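Side-chain contact in neurotoxin (PDB 3N7L), which is the receptor-binding domain of a botulinum neurotoxin and probably attaches the toxin to nerve cells by binding gangliosides: residues 269-272 / 273-276. Numbering follows the deposited sequence.
Sequences NTRK and NNND
Water-mediated hydrogen bonding joins Arg-271 to Asp-276. A water lies at the edge of the guanidinium, in its plane, accepts from Arg-271 NH1 at 2.9 Å and donates to the backbone O of Asp-276 at 2.8 Å. Directly, Arg-271 NH1 and Asp-276 O are 4.2 Å apart, a gap that the water spans. Asp-276 takes part here through its main chain and not its carboxylate. Arginine suits the place because its several N-H groups point in different directions: while NH1 serves the water, NE donates to the backbone O of Met-255.

Van der Waals contact involves the aliphatic part of the same side chain. With CG between the backbone N and the carbonyl carbon (chi1 67°), Arg-271 brings CD to 3.5 Å from the backbone O of Asn-273 and 3.9 Å from Asn-274 OD1; a bend at chi3 then turns the guanidinium toward the water. The side chains of Arg-271 and Asn-274 cross at about a right angle. Asparagine fits because its short amide can lie across the arginine methylenes while OD1 accepts a weak hydrogen bond from the Asn-256 side chain.

A looser contact joins Lys-272 and Asn-273. With CG anti to its backbone N (chi1 -171°), the lysine runs out alongside Asn-273, whose amide setting is doubtful. At this surface a long, flexible, charged chain is at home.

The loop leaving strand 265-270 of this C-terminal, trefoil-type region is thus bridged through a buried arginine. Its NE, NH1 and NH2 all have hydrogen-bond partners, which, with Glu-279 nearby, probably offsets the cost of burying the charge.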
ATOM      1  N   ASN A 269      12.236   2.976  20.426  1.00 20.06           N
ATOM      2  CA  ASN A 269      12.840   1.761  20.952  1.00 20.91           C
ATOM      3  C   ASN A 269      12.729   0.623  19.942  1.00 20.52           C
ATOM      4  O   ASN A 269      11.851   0.638  19.071  1.00 18.44           O
ATOM      5  CB  ASN A 269      12.161   1.351  22.262  1.00 22.06           C
ATOM      6  CG  ASN A 269      12.334   2.391  23.358  1.00 24.98           C
ATOM      7  OD1 ASN A 269      13.288   3.169  23.351  1.00 27.79           O
ATOM      8  ND2 ASN A 269      11.419   2.393  24.313  1.00 23.08           N
ATOM      9  N   THR A 270      13.619  -0.358  20.059  1.00 19.12           N
ATOM     10  CA  THR A 270      13.613  -1.504  19.159  1.00 20.89           C
ATOM     11  C   THR A 270      12.405  -2.393  19.465  1.00 20.71           C
ATOM     12  O   THR A 270      12.202  -2.789  20.613  1.00 19.86           O
ATOM     13  CB  THR A 270      14.908  -2.324  19.315  1.00 21.10           C
ATOM     14  OG1 THR A 270      16.027  -1.481  19.018  1.00 22.64           O
ATOM     15  CG2 THR A 270      14.919  -3.518  18.359  1.00 19.16           C
ATOM     16  N   ARG A 271      11.598  -2.700  18.452  1.00 20.53           N
ATOM     17  CA  ARG A 271      10.426  -3.535  18.688  1.00 22.35           C
ATOM     18  C   ARG A 271      10.829  -4.986  18.962  1.00 22.59           C
ATOM     19  O   ARG A 271      11.912  -5.432  18.568  1.00 21.77           O
ATOM     20  CB  ARG A 271       9.420  -3.438  17.517  1.00 23.62           C
ATOM     21  CG  ARG A 271       9.869  -4.005  16.194  1.00 26.15           C
ATOM     22  CD  ARG A 271       8.778  -3.852  15.122  1.00 25.90           C
ATOM     23  NE  ARG A 271       8.579  -2.464  14.705  1.00 24.07           N
ATOM     24  CZ  ARG A 271       7.525  -1.712  15.018  1.00 25.96           C
ATOM     25  NH1 ARG A 271       6.540  -2.198  15.762  1.00 23.17           N
ATOM     26  NH2 ARG A 271       7.455  -0.460  14.581  1.00 26.59           N
ATOM     27  N   LYS A 272       9.958  -5.702  19.664  1.00 22.26           N
ATOM     28  CA  LYS A 272      10.200  -7.089  20.050  1.00 24.95           C
ATOM     29  C   LYS A 272      10.323  -8.066  18.881  1.00 24.28           C
ATOM     30  O   LYS A 272      11.220  -8.906  18.864  1.00 23.48           O
ATOM     31  CB  LYS A 272       9.096  -7.553  21.001  1.00 27.07           C
ATOM     32  CG  LYS A 272       9.366  -8.906  21.634  1.00 31.55           C
ATOM     33  CD  LYS A 272       8.264  -9.302  22.606  1.00 35.43           C
ATOM     34  CE  LYS A 272       8.569 -10.643  23.268  1.00 37.13           C
ATOM     35  NZ  LYS A 272       8.733 -11.724  22.259  1.00 37.76           N
ATOM     36  N   ASN A 273       9.417  -7.964  17.914  1.00 25.86           N
ATOM     37  CA  ASN A 273       9.455  -8.836  16.743  1.00 28.70           C
ATOM     38  C   ASN A 273       8.662  -8.241  15.583  1.00 28.43           C
ATOM     39  O   ASN A 273       8.056  -7.177  15.715  1.00 28.56           O
ATOM     40  CB  ASN A 273       8.917 -10.228  17.083  1.00 29.62           C
ATOM     41  CG  ASN A 273       7.522 -10.186  17.655  1.00 33.50           C
ATOM     42  OD1 ASN A 273       7.303 -10.564  18.809  1.00 36.17           O
ATOM     43  ND2 ASN A 273       6.563  -9.721  16.854  1.00 31.58           N
ATOM     44  N   ASN A 274       8.652  -8.944  14.456  1.00 29.43           N
ATOM     45  CA  ASN A 274       7.964  -8.462  13.266  1.00 32.09           C
ATOM     46  C   ASN A 274       6.647  -9.105  12.879  1.00 34.38           C
ATOM     47  O   ASN A 274       6.183  -8.898  11.761  1.00 35.72           O
ATOM     48  CB  ASN A 274       8.893  -8.553  12.059  1.00 30.96           C
ATOM     49  CG  ASN A 274      10.101  -7.672  12.196  1.00 30.24           C
ATOM     50  OD1 ASN A 274       9.979  -6.468  12.426  1.00 30.85           O
ATOM     51  ND2 ASN A 274      11.279  -8.257  12.046  1.00 26.15           N
ATOM     52  N   ASN A 275       6.025  -9.886  13.751  1.00 36.58           N
ATOM     53  CA  ASN A 275       4.765 -10.468  13.321  1.00 40.07           C
ATOM     54  C   ASN A 275       3.675  -9.401  13.221  1.00 39.42           C
ATOM     55  O   ASN A 275       2.665  -9.607  12.550  1.00 38.59           O
ATOM     56  CB  ASN A 275       4.328 -11.639  14.223  1.00 43.70           C
ATOM     57  CG  ASN A 275       4.476 -11.347  15.698  1.00 46.11           C
ATOM     58  OD1 ASN A 275       3.990 -10.333  16.197  1.00 48.91           O
ATOM     59  ND2 ASN A 275       5.138 -12.255  16.413  1.00 45.69           N
ATOM     60  N   ASP A 276       3.915  -8.252  13.855  1.00 37.89           N
ATOM     61  CA  ASP A 276       2.974  -7.124  13.863  1.00 39.27           C
ATOM     62  C   ASP A 276       3.695  -5.797  14.081  1.00 36.67           C
ATOM     63  O   ASP A 276       4.906  -5.764  14.275  1.00 34.33           O
ATOM     64  CB  ASP A 276       1.957  -7.281  14.996  1.00 43.75           C
ATOM     65  CG  ASP A 276       0.819  -8.198  14.639  1.00 48.79           C
ATOM     66  OD1 ASP A 276      -0.003  -8.490  15.532  1.00 52.44           O
ATOM     67  OD2 ASP A 276       0.737  -8.619  13.465  1.00 53.82           O
TER
HETATM   68  O   HOH W   1       5.675  -4.811  16.781  1.00 25.65           O